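Local coordinates for putative esterase aq_1494 (Aquifex aeolicus, PDB 2EGR), which probably hydrolyses fatty acyl-CoA thioesters, as a hotdog-fold member of the 4-hydroxybenzoyl-CoA thioesterase family, at residues V54-A59 and A103-C108. Sequence-based numbering, arbitrary orientation.
Sequences VVLLNA and ANTKHC
L57 and N58 both face K106, an arrangement that illustrates how a classic beta bulge lets two antiparallel strands stay bonded although one spends an extra residue. L57 N donates to K106 O at 2.7 Å, and K106 N donates to N58 O at 3.0 Å, so both backbone groups of one residue are held by two successive residues. Ahead of the bulge, V55 and C108 form a regular hydrogen-bonded pair, with V55 N 2.7 Å from C108 O. K106 runs out over the bulge as an extended chain, its CG anti to the backbone N (chi1 179°). K106 CB lies against the amide of N58, 3.9 Å from its OD1; CG meets L57 CD1; K106 CD touches both L57 CD1 and N58 ND2, each at 4.0 Å; CE still brushes L57 CD1. L57 CD2, the other branch, rests 4.0 Å from C108 SG. Two waters sit between OD1 of N58 and OD1 of N104, close enough to donate to either, though other acceptors compete for their protons. On the face carrying L56, H107, A59 and T105, L56 CD1 lies against H107 and 3.8 Å from T105 CB; V54 CG1 also reaches H107, obliquely to its ring. Here T105 and H107 touch R33 of helix 22-39, the long helix of the hotdog fold, while strand 86-95 pairs with the far edge of strand 98-111, and N58 and A59 continue the sheet antiparallel into a strand of a second subunit.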
loop_
_atom_site.group_PDB
_atom_site.type_symbol
_atom_site.label_atom_id
_atom_site.label_comp_id
_atom_site.label_asym_id
_atom_site.label_seq_id
_atom_site.Cartn_x
_atom_site.Cartn_y
_atom_site.Cartn_z
ATOM N N VAL A 54 18.725 -4.782 8.718
ATOM C CA VAL A 54 18.961 -3.334 8.727
ATOM C C VAL A 54 17.720 -2.649 9.317
ATOM O O VAL A 54 16.607 -2.806 8.802
ATOM C CB VAL A 54 19.320 -2.783 7.331
ATOM C CG1 VAL A 54 19.312 -1.254 7.321
ATOM C CG2 VAL A 54 20.702 -3.337 6.874
ATOM N N VAL A 55 17.922 -1.928 10.416
ATOM C CA VAL A 55 16.812 -1.362 11.194
ATOM C C VAL A 55 16.734 0.145 10.994
ATOM O O VAL A 55 17.706 0.881 11.205
ATOM C CB VAL A 55 16.908 -1.719 12.720
ATOM C CG1 VAL A 55 15.859 -0.927 13.544
ATOM C CG2 VAL A 55 16.772 -3.210 12.925
ATOM N N LEU A 56 15.573 0.618 10.570
ATOM C CA LEU A 56 15.379 2.057 10.423
ATOM C C LEU A 56 15.168 2.762 11.777
ATOM O O LEU A 56 14.319 2.350 12.591
ATOM C CB LEU A 56 14.183 2.322 9.506
ATOM C CG LEU A 56 13.869 3.798 9.265
ATOM C CD1 LEU A 56 14.963 4.462 8.417
ATOM C CD2 LEU A 56 12.537 3.934 8.568
ATOM N N LEU A 57 15.942 3.816 12.009
ATOM C CA LEU A 57 15.863 4.570 13.270
ATOM C C LEU A 57 14.958 5.791 13.185
ATOM O O LEU A 57 14.123 6.051 14.087
ATOM C CB LEU A 57 17.270 4.988 13.716
ATOM C CG LEU A 57 18.140 3.911 14.363
ATOM C CD1 LEU A 57 19.536 4.513 14.547
ATOM C CD2 LEU A 57 17.581 3.376 15.708
ATOM N N ASN A 58 15.143 6.560 12.116
ATOM C CA ASN A 58 14.303 7.698 11.799
ATOM C C ASN A 58 14.331 8.001 10.307
ATOM O O ASN A 58 15.228 7.530 9.578
ATOM C CB ASN A 58 14.665 8.957 12.607
ATOM C CG ASN A 58 16.076 9.452 12.323
ATOM O OD1 ASN A 58 16.391 9.895 11.214
ATOM N ND2 ASN A 58 16.936 9.376 13.345
ATOM N N ALA A 59 13.330 8.759 9.871
ATOM C CA ALA A 59 13.180 9.157 8.472
ATOM C C ALA A 59 12.507 10.514 8.390
ATOM O O ALA A 59 11.605 10.832 9.203
ATOM C CB ALA A 59 12.360 8.080 7.695
ATOM N N ALA A 103 15.058 14.107 1.368
ATOM C CA ALA A 103 14.866 13.220 2.502
ATOM C C ALA A 103 16.161 12.667 3.073
ATOM O O ALA A 103 17.253 12.801 2.472
ATOM C CB ALA A 103 13.971 12.054 2.083
ATOM N N ASN A 104 16.014 11.985 4.201
ATOM C CA ASN A 104 17.090 11.268 4.831
ATOM C C ASN A 104 16.537 10.179 5.727
ATOM O O ASN A 104 15.390 10.302 6.236
ATOM C CB ASN A 104 18.033 12.230 5.576
ATOM C CG ASN A 104 17.355 12.987 6.717
ATOM O OD1 ASN A 104 17.233 12.465 7.817
ATOM N ND2 ASN A 104 17.008 14.248 6.476
ATOM N N THR A 105 17.343 9.140 5.891
ATOM C CA THR A 105 17.042 7.981 6.713
ATOM C C THR A 105 18.298 7.538 7.460
ATOM O O THR A 105 19.403 7.520 6.898
ATOM C CB THR A 105 16.499 6.797 5.889
ATOM O OG1 THR A 105 17.478 6.393 4.919
ATOM C CG2 THR A 105 15.189 7.181 5.165
ATOM N N LYS A 106 18.113 7.183 8.730
ATOM C CA LYS A 106 19.198 6.668 9.554
ATOM C C LYS A 106 18.883 5.247 9.988
ATOM O O LYS A 106 17.713 4.911 10.332
ATOM C CB LYS A 106 19.447 7.588 10.752
ATOM C CG LYS A 106 20.533 7.106 11.674
ATOM C CD LYS A 106 20.660 8.009 12.894
ATOM C CE LYS A 106 21.998 7.776 13.586
ATOM N NZ LYS A 106 21.977 8.365 14.956
ATOM N N HIS A 107 19.915 4.411 9.959
ATOM C CA HIS A 107 19.801 2.967 10.130
ATOM C C HIS A 107 20.831 2.409 11.099
ATOM O O HIS A 107 21.901 2.972 11.288
ATOM C CB HIS A 107 19.991 2.242 8.788
ATOM C CG HIS A 107 19.069 2.713 7.709
ATOM N ND1 HIS A 107 19.326 3.833 6.946
ATOM C CD2 HIS A 107 17.875 2.241 7.296
ATOM C CE1 HIS A 107 18.333 4.024 6.100
ATOM N NE2 HIS A 107 17.431 3.080 6.303
ATOM N N CYS A 108 20.500 1.277 11.673
ATOM C CA CYS A 108 21.443 0.513 12.446
ATOM C C CYS A 108 21.245 -0.935 12.059
ATOM O O CYS A 108 20.444 -1.234 11.161
ATOM C CB CYS A 108 21.259 0.790 13.946
ATOM S SG CYS A 108 19.749 0.158 14.671
HETATM O O HOH W 1 17.964 10.297 8.973
HETATM O O HOH W 2 15.386 12.165 9.713
#